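PDB 2W8D: processed glycerol phosphate lipoteichoic acid synthase 2 from Bacillus subtilis, which belongs to the sulfatase family of the alkaline phosphatase clan and carries a magnesium ion in the C-terminal domain modelled here. Local coordinates for residues L292-A297 and P315-L320; N23-K28 and K300-H305. All coordinates share one frame; numbering follows the deposited sequence.

Contact 1 (L292-A297 and P315-L320)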
ATOM      1  N   LEU A 292       7.750  -1.214   1.921  1.00 14.64           N
ATOM      2  CA  LEU A 292       7.228   0.126   1.909  1.00 14.89           C
ATOM      3  C   LEU A 292       8.442   1.023   1.839  1.00 14.95           C
ATOM      4  O   LEU A 292       9.343   0.880   2.652  1.00 14.74           O
ATOM      5  CB  LEU A 292       6.422   0.433   3.169  1.00 13.83           C
ATOM      6  CG  LEU A 292       6.068   1.931   3.280  1.00 13.52           C
ATOM      7  CD1 LEU A 292       5.105   2.463   2.163  1.00 10.65           C
ATOM      8  CD2 LEU A 292       5.480   2.262   4.654  1.00 10.62           C
ATOM      9  N   PHE A 293       8.469   1.911   0.856  1.00 15.14           N
ATOM     10  CA  PHE A 293       9.566   2.877   0.685  1.00 15.80           C
ATOM     11  C   PHE A 293       8.939   4.270   0.697  1.00 15.87           C
ATOM     12  O   PHE A 293       7.878   4.456   0.105  1.00 16.38           O
ATOM     13  CB  PHE A 293      10.264   2.695  -0.679  1.00 15.77           C
ATOM     14  CG  PHE A 293      10.972   1.395  -0.839  1.00 16.23           C
ATOM     15  CD1 PHE A 293      12.299   1.276  -0.485  1.00 17.79           C
ATOM     16  CD2 PHE A 293      10.313   0.275  -1.355  1.00 15.68           C
ATOM     17  CE1 PHE A 293      12.978   0.050  -0.627  1.00 16.52           C
ATOM     18  CE2 PHE A 293      10.990  -0.923  -1.514  1.00 16.54           C
ATOM     19  CZ  PHE A 293      12.334  -1.029  -1.142  1.00 13.82           C
ATOM     20  N   ILE A 294       9.559   5.219   1.398  1.00 15.10           N
ATOM     21  CA  ILE A 294       9.145   6.611   1.334  1.00 15.00           C
ATOM     22  C   ILE A 294      10.402   7.466   1.118  1.00 15.38           C
ATOM     23  O   ILE A 294      11.281   7.509   1.984  1.00 14.42           O
ATOM     24  CB  ILE A 294       8.455   7.110   2.635  1.00 14.05           C
ATOM     25  CG1 ILE A 294       7.173   6.358   2.940  1.00 14.83           C
ATOM     26  CG2 ILE A 294       8.147   8.573   2.538  1.00 16.49           C
ATOM     27  CD1 ILE A 294       6.635   6.695   4.298  1.00 14.41           C
ATOM     28  N   HIS A 295      10.485   8.122  -0.032  1.00 15.41           N
ATOM     29  CA  HIS A 295      11.519   9.112  -0.239  1.00 16.64           C
ATOM     30  C   HIS A 295      10.839  10.462  -0.266  1.00 16.12           C
ATOM     31  O   HIS A 295      10.094  10.779  -1.179  1.00 15.71           O
ATOM     32  CB  HIS A 295      12.323   8.856  -1.511  1.00 17.74           C
ATOM     33  CG  HIS A 295      13.476   9.802  -1.678  1.00 19.31           C
ATOM     34  ND1 HIS A 295      13.348  11.031  -2.282  1.00 20.80           N
ATOM     35  CD2 HIS A 295      14.769   9.716  -1.275  1.00 21.17           C
ATOM     36  CE1 HIS A 295      14.508  11.668  -2.249  1.00 20.97           C
ATOM     37  NE2 HIS A 295      15.388  10.887  -1.644  1.00 23.43           N
ATOM     38  N   ALA A 296      11.034  11.206   0.813  1.00 16.63           N
ATOM     39  CA  ALA A 296      10.501  12.526   0.985  1.00 16.67           C
ATOM     40  C   ALA A 296      11.702  13.408   0.785  1.00 17.62           C
ATOM     41  O   ALA A 296      12.695  13.320   1.531  1.00 18.35           O
ATOM     42  CB  ALA A 296       9.951  12.683   2.362  1.00 16.23           C
ATOM     43  N   ALA A 297      11.637  14.241  -0.245  1.00 18.33           N
ATOM     44  CA  ALA A 297      12.779  15.088  -0.607  1.00 18.88           C
ATOM     45  C   ALA A 297      12.913  16.224   0.384  1.00 19.03           C
ATOM     46  O   ALA A 297      11.901  16.846   0.758  1.00 19.54           O
ATOM     47  CB  ALA A 297      12.595  15.634  -2.005  1.00 18.86           C
ATOM     48  N   PRO A 315      -1.656   8.469   7.461  1.00 17.32           N
ATOM     49  CA  PRO A 315      -1.208   9.434   8.497  1.00 16.84           C
ATOM     50  C   PRO A 315       0.290   9.691   8.536  1.00 17.57           C
ATOM     51  O   PRO A 315       0.713  10.750   8.991  1.00 18.90           O
ATOM     52  CB  PRO A 315      -1.639   8.782   9.811  1.00 16.94           C
ATOM     53  CG  PRO A 315      -2.065   7.338   9.447  1.00 16.35           C
ATOM     54  CD  PRO A 315      -2.507   7.403   8.038  1.00 15.90           C
ATOM     55  N   THR A 316       1.107   8.746   8.091  1.00 17.36           N
ATOM     56  CA  THR A 316       2.534   8.982   8.060  1.00 16.47           C
ATOM     57  C   THR A 316       2.751  10.125   7.057  1.00 16.37           C
ATOM     58  O   THR A 316       3.400  11.139   7.364  1.00 16.39           O
ATOM     59  CB  THR A 316       3.307   7.671   7.654  1.00 17.16           C
ATOM     60  OG1 THR A 316       2.898   6.566   8.492  1.00 17.40           O
ATOM     61  CG2 THR A 316       4.781   7.854   7.760  1.00 12.57           C
ATOM     62  N   ILE A 317       2.148   9.961   5.884  1.00 16.26           N
ATOM     63  CA  ILE A 317       2.295  10.869   4.764  1.00 16.33           C
ATOM     64  C   ILE A 317       1.709  12.221   5.059  1.00 17.05           C
ATOM     65  O   ILE A 317       2.341  13.233   4.803  1.00 17.85           O
ATOM     66  CB  ILE A 317       1.620  10.302   3.521  1.00 16.31           C
ATOM     67  CG1 ILE A 317       2.253   8.948   3.175  1.00 15.59           C
ATOM     68  CG2 ILE A 317       1.702  11.291   2.349  1.00 16.50           C
ATOM     69  CD1 ILE A 317       3.783   8.964   3.192  1.00 14.18           C
ATOM     70  N   LEU A 318       0.499  12.242   5.600  1.00 17.51           N
ATOM     71  CA  LEU A 318      -0.156  13.492   5.944  1.00 17.88           C
ATOM     72  C   LEU A 318       0.688  14.282   6.942  1.00 17.51           C
ATOM     73  O   LEU A 318       0.904  15.472   6.764  1.00 17.78           O
ATOM     74  CB  LEU A 318      -1.558  13.221   6.485  1.00 17.86           C
ATOM     75  CG  LEU A 318      -2.805  13.652   5.710  1.00 20.09           C
ATOM     76  CD1 LEU A 318      -2.585  14.163   4.267  1.00 21.93           C
ATOM     77  CD2 LEU A 318      -3.860  12.586   5.783  1.00 22.29           C
ATOM     78  N   HIS A 319       1.197  13.588   7.957  1.00 17.51           N
ATOM     79  CA  HIS A 319       2.081  14.182   8.951  1.00 17.12           C
ATOM     80  C   HIS A 319       3.324  14.776   8.327  1.00 16.63           C
ATOM     81  O   HIS A 319       3.664  15.911   8.639  1.00 16.53           O
ATOM     82  CB  HIS A 319       2.402  13.205  10.097  1.00 16.53           C
ATOM     83  CG  HIS A 319       1.230  12.960  11.000  1.00 18.37           C
ATOM     84  ND1 HIS A 319       1.247  12.035  12.022  1.00 17.75           N
ATOM     85  CD2 HIS A 319      -0.015  13.505  11.007  1.00 17.94           C
ATOM     86  CE1 HIS A 319       0.072  12.027  12.627  1.00 16.46           C
ATOM     87  NE2 HIS A 319      -0.709  12.914  12.033  1.00 18.21           N
ATOM     88  N   LEU A 320       3.959  14.036   7.419  1.00 16.67           N
ATOM     89  CA  LEU A 320       5.118  14.551   6.684  1.00 17.20           C
ATOM     90  C   LEU A 320       4.769  15.870   5.965  1.00 17.84           C
ATOM     91  O   LEU A 320       5.599  16.783   5.897  1.00 17.99           O
ATOM     92  CB  LEU A 320       5.662  13.517   5.694  1.00 16.64           C
ATOM     93  CG  LEU A 320       6.612  12.427   6.225  1.00 16.58           C
ATOM     94  CD1 LEU A 320       6.744  11.282   5.228  1.00 14.07           C
ATOM     95  CD2 LEU A 320       7.986  12.975   6.563  1.00 14.92           C
TER
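Thr316 OG1 has two hydrogen-bond partners: it donates to Asp312 O, one turn earlier in the chain, and accepts from Ile335 N. These two hydrogen bonds hold the rotation of the side chain. With CG2 opposite the backbone N (chi1 -52° for OG1), the methyl is left to face Ile294. Thr316 CG2 lies 4.1 Å from Ile294 CD1. The same CD1 meets Ile317 CD1 at 3.8 Å, the shortest approach between the segments. Ile294 reaches this far because its chain is extended (chi2 171°). The other branch of Ile294 is used too: CG2 packs on Leu320 CD1 at 4.1 Å. One isoleucine thus meets three helix residues with its two branches. The contact joins helix 313-320 to one face of the central mixed sheet of this alpha/beta fold. The strand and helix axes are nearly parallel, 7° apart, with a closest approach of 11.2 Å. Strand 292-296 runs antiparallel between strands 70-76 and 251-257. Phe293 points to the other face, onto helix 58-65. On the helix, His319 is held by Asp334 at ND1 and Thr325 at NE2.

Contact 2 (N23-K28 and K300-H305); sequences NVYFGK and KGEKVH
Tyr25 and Glu302 meet with their side chains crossing at about a right angle. The touch is made by Tyr25 OH and the methylene Glu302 CG, 3.7 Å apart. It is packing between a hydroxyl and an aliphatic carbon, not a bond to the carboxylate. The glutamate chain is bent at chi2 (-70°), which turns its carboxylate away from the tyrosine and toward Lys300. There Glu302 OE2 forms a salt bridge with Lys300 NZ at 2.8 Å, spanning Gly301 within the same segment. Glu302 OE2 also lies 3.2 Å from Gly301 O. Both are acceptors and do not bond, and the lysine charge probably offsets their repulsion. The carboxylate and the Tyr25 ring are turned only 28° from parallel. Lys300 also meets the ring through its backbone: Lys300 O sits at the ring edge, near the ring plane, 4.1 Å from Tyr25 CE1. Over one ring face stands Val24 CG1, 3.5 Å above the plane and over its centre. Tyr25 packs further on Val299 and Leu336. On the other segment, Val304 rests on Phe70 and Phe72, while Lys303 pairs with Asp66. The turn that carries Tyr25 is closed by a backbone hydrogen bond from Lys28 N to Tyr25 O, 3.2 Å. Gly27 takes the positive phi (87°) usual at the third position of such a turn. The motif is a type II beta turn, Tyr25 to Lys28, whose first residue lays its ring against the chain leading into a short, weakly bonded strand about 303-304 at the protein surface.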
ATOM      1  N   ASN A  23       7.995  15.712  15.871  1.00 21.36           N
ATOM      2  CA  ASN A  23       8.392  17.004  15.281  1.00 21.28           C
ATOM      3  C   ASN A  23       9.716  16.991  14.518  1.00 20.98           C
ATOM      4  O   ASN A  23      10.017  17.930  13.787  1.00 20.88           O
ATOM      5  CB  ASN A  23       8.334  18.203  16.245  1.00 21.42           C
ATOM      6  CG  ASN A  23       8.143  19.555  15.492  1.00 22.56           C
ATOM      7  OD1 ASN A  23       7.569  19.590  14.384  1.00 21.83           O
ATOM      8  ND2 ASN A  23       8.630  20.665  16.089  1.00 21.45           N
ATOM      9  N   VAL A  24      10.495  15.926  14.671  1.00 20.56           N
ATOM     10  CA  VAL A  24      11.632  15.702  13.786  1.00 19.99           C
ATOM     11  C   VAL A  24      11.153  15.586  12.340  1.00 19.30           C
ATOM     12  O   VAL A  24      11.887  15.938  11.408  1.00 20.15           O
ATOM     13  CB  VAL A  24      12.410  14.432  14.172  1.00 20.54           C
ATOM     14  CG1 VAL A  24      13.367  14.007  13.057  1.00 20.54           C
ATOM     15  CG2 VAL A  24      13.172  14.662  15.487  1.00 19.96           C
ATOM     16  N   TYR A  25       9.919  15.124  12.156  1.00 17.42           N
ATOM     17  CA  TYR A  25       9.395  14.834  10.814  1.00 15.69           C
ATOM     18  C   TYR A  25       8.157  15.632  10.393  1.00 14.56           C
ATOM     19  O   TYR A  25       7.908  15.782   9.209  1.00 13.95           O
ATOM     20  CB  TYR A  25       9.148  13.321  10.635  1.00 15.32           C
ATOM     21  CG  TYR A  25      10.384  12.477  10.858  1.00 15.11           C
ATOM     22  CD1 TYR A  25      11.468  12.547   9.983  1.00 15.16           C
ATOM     23  CD2 TYR A  25      10.475  11.622  11.953  1.00 13.95           C
ATOM     24  CE1 TYR A  25      12.603  11.782  10.190  1.00 17.69           C
ATOM     25  CE2 TYR A  25      11.607  10.851  12.174  1.00 16.11           C
ATOM     26  CZ  TYR A  25      12.669  10.932  11.287  1.00 17.71           C
ATOM     27  OH  TYR A  25      13.800  10.178  11.511  1.00 19.46           O
ATOM     28  N   PHE A  26       7.397  16.150  11.353  1.00 14.02           N
ATOM     29  CA  PHE A  26       6.101  16.735  11.054  1.00 13.86           C
ATOM     30  C   PHE A  26       6.221  18.025  10.269  1.00 14.71           C
ATOM     31  O   PHE A  26       6.789  19.002  10.755  1.00 14.86           O
ATOM     32  CB  PHE A  26       5.321  16.979  12.341  1.00 13.49           C
ATOM     33  CG  PHE A  26       4.001  17.641  12.119  1.00 13.36           C
ATOM     34  CD1 PHE A  26       2.939  16.932  11.541  1.00 13.52           C
ATOM     35  CD2 PHE A  26       3.813  18.969  12.467  1.00 11.87           C
ATOM     36  CE1 PHE A  26       1.698  17.540  11.315  1.00 13.82           C
ATOM     37  CE2 PHE A  26       2.579  19.603  12.247  1.00 13.53           C
ATOM     38  CZ  PHE A  26       1.521  18.896  11.665  1.00 13.20           C
ATOM     39  N   GLY A  27       5.687  18.035   9.056  1.00 15.09           N
ATOM     40  CA  GLY A  27       5.666  19.261   8.260  1.00 15.39           C
ATOM     41  C   GLY A  27       6.930  19.450   7.443  1.00 15.91           C
ATOM     42  O   GLY A  27       7.021  20.384   6.660  1.00 15.75           O
ATOM     43  N   LYS A  28       7.882  18.531   7.591  1.00 16.11           N
ATOM     44  CA  LYS A  28       9.191  18.640   6.939  1.00 16.56           C
ATOM     45  C   LYS A  28       9.143  18.439   5.425  1.00 16.20           C
ATOM     46  O   LYS A  28      10.128  18.683   4.725  1.00 16.42           O
ATOM     47  CB  LYS A  28      10.208  17.667   7.581  1.00 16.57           C
ATOM     48  CG  LYS A  28      10.579  17.986   9.027  1.00 17.15           C
ATOM     49  CD  LYS A  28      11.235  19.362   9.154  1.00 20.86           C
ATOM     50  CE  LYS A  28      11.887  19.558  10.532  1.00 22.29           C
ATOM     51  NZ  LYS A  28      12.443  20.933  10.713  1.00 21.64           N
ATOM     52  N   LYS A 300      15.747  13.475   5.566  1.00 19.27           N
ATOM     53  CA  LYS A 300      16.617  12.323   5.686  1.00 19.53           C
ATOM     54  C   LYS A 300      15.875  11.087   6.242  1.00 19.48           C
ATOM     55  O   LYS A 300      15.532  11.042   7.425  1.00 19.83           O
ATOM     56  CB  LYS A 300      17.824  12.678   6.560  1.00 19.31           C
ATOM     57  CG  LYS A 300      18.919  11.626   6.517  1.00 20.60           C
ATOM     58  CD  LYS A 300      20.081  11.977   7.434  1.00 20.79           C
ATOM     59  CE  LYS A 300      20.991  10.769   7.662  1.00 22.08           C
ATOM     60  NZ  LYS A 300      20.200   9.579   8.131  1.00 22.42           N
ATOM     61  N   GLY A 301      15.632  10.096   5.385  1.00 18.92           N
ATOM     62  CA  GLY A 301      14.932   8.889   5.780  1.00 18.52           C
ATOM     63  C   GLY A 301      15.756   7.953   6.655  1.00 18.89           C
ATOM     64  O   GLY A 301      16.957   8.092   6.770  1.00 17.68           O
ATOM     65  N   GLU A 302      15.072   7.008   7.291  1.00 19.30           N
ATOM     66  CA  GLU A 302      15.708   6.011   8.130  1.00 19.83           C
ATOM     67  C   GLU A 302      15.145   4.651   7.758  1.00 19.21           C
ATOM     68  O   GLU A 302      14.000   4.561   7.299  1.00 18.69           O
ATOM     69  CB  GLU A 302      15.390   6.289   9.601  1.00 20.61           C
ATOM     70  CG  GLU A 302      15.994   7.554  10.170  1.00 23.58           C
ATOM     71  CD  GLU A 302      17.510   7.448  10.311  1.00 28.11           C
ATOM     72  OE1 GLU A 302      17.996   6.561  11.055  1.00 29.05           O
ATOM     73  OE2 GLU A 302      18.214   8.260   9.669  1.00 30.56           O
ATOM     74  N   LYS A 303      15.940   3.609   7.970  1.00 18.16           N
ATOM     75  CA  LYS A 303      15.483   2.219   7.858  1.00 18.12           C
ATOM     76  C   LYS A 303      14.743   1.876   9.124  1.00 17.27           C
ATOM     77  O   LYS A 303      15.362   1.515  10.114  1.00 17.34           O
ATOM     78  CB  LYS A 303      16.687   1.276   7.678  1.00 17.94           C
ATOM     79  CG  LYS A 303      17.784   1.875   6.760  1.00 20.55           C
ATOM     80  CD  LYS A 303      17.252   2.108   5.329  1.00 20.42           C
ATOM     81  CE  LYS A 303      17.823   3.320   4.719  1.00 19.75           C
ATOM     82  NZ  LYS A 303      17.566   3.356   3.262  1.00 19.35           N
ATOM     83  N   VAL A 304      13.423   2.012   9.125  1.00 16.66           N
ATOM     84  CA  VAL A 304      12.670   1.805  10.386  1.00 16.40           C
ATOM     85  C   VAL A 304      12.122   0.380  10.580  1.00 16.25           C
ATOM     86  O   VAL A 304      11.606  -0.209   9.638  1.00 16.58           O
ATOM     87  CB  VAL A 304      11.660   2.983  10.728  1.00 16.49           C
ATOM     88  CG1 VAL A 304      11.644   4.057   9.658  1.00 15.64           C
ATOM     89  CG2 VAL A 304      10.306   2.502  11.097  1.00 14.46           C
ATOM     90  N   HIS A 305      12.281  -0.171  11.791  1.00 15.85           N
ATOM     91  CA  HIS A 305      11.931  -1.582  12.084  1.00 15.89           C
ATOM     92  C   HIS A 305      10.623  -1.760  12.847  1.00 15.49           C
ATOM     93  O   HIS A 305      10.241  -2.882  13.204  1.00 14.66           O
ATOM     94  CB  HIS A 305      13.073  -2.304  12.821  1.00 15.10           C
ATOM     95  CG  HIS A 305      14.399  -2.099  12.177  1.00 18.02           C
ATOM     96  ND1 HIS A 305      14.645  -2.455  10.867  1.00 21.52           N
ATOM     97  CD2 HIS A 305      15.533  -1.518  12.632  1.00 20.02           C
ATOM     98  CE1 HIS A 305      15.881  -2.108  10.546  1.00 21.93           C
ATOM     99  NE2 HIS A 305      16.443  -1.547  11.601  1.00 22.14           N
TER

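Overall arrangement
The segments of the two contacts alternate along the chain. Their centres are about 8 Å apart. Helix 313-320 meets the loop of contact 2 directly: His319 O lies 3.0 Å from Gly27 N, a probable hydrogen bond, and Leu320 CD2 packs 3.9 Å from Tyr25 O. Strands 292-296 and 303-304 both pair with strand 70-76, so the contacts share one sheet. Contact 1 is buried, with its centre about 12 Å from the chain centre; contact 2 is at the surface, about 19 Å out. Neither supplies a magnesium ligand. Those are Glu40, phosphorylated Thr84, Asp258 and His259; Asp258 directly follows strand 251-257, the neighbour of strand 292-296.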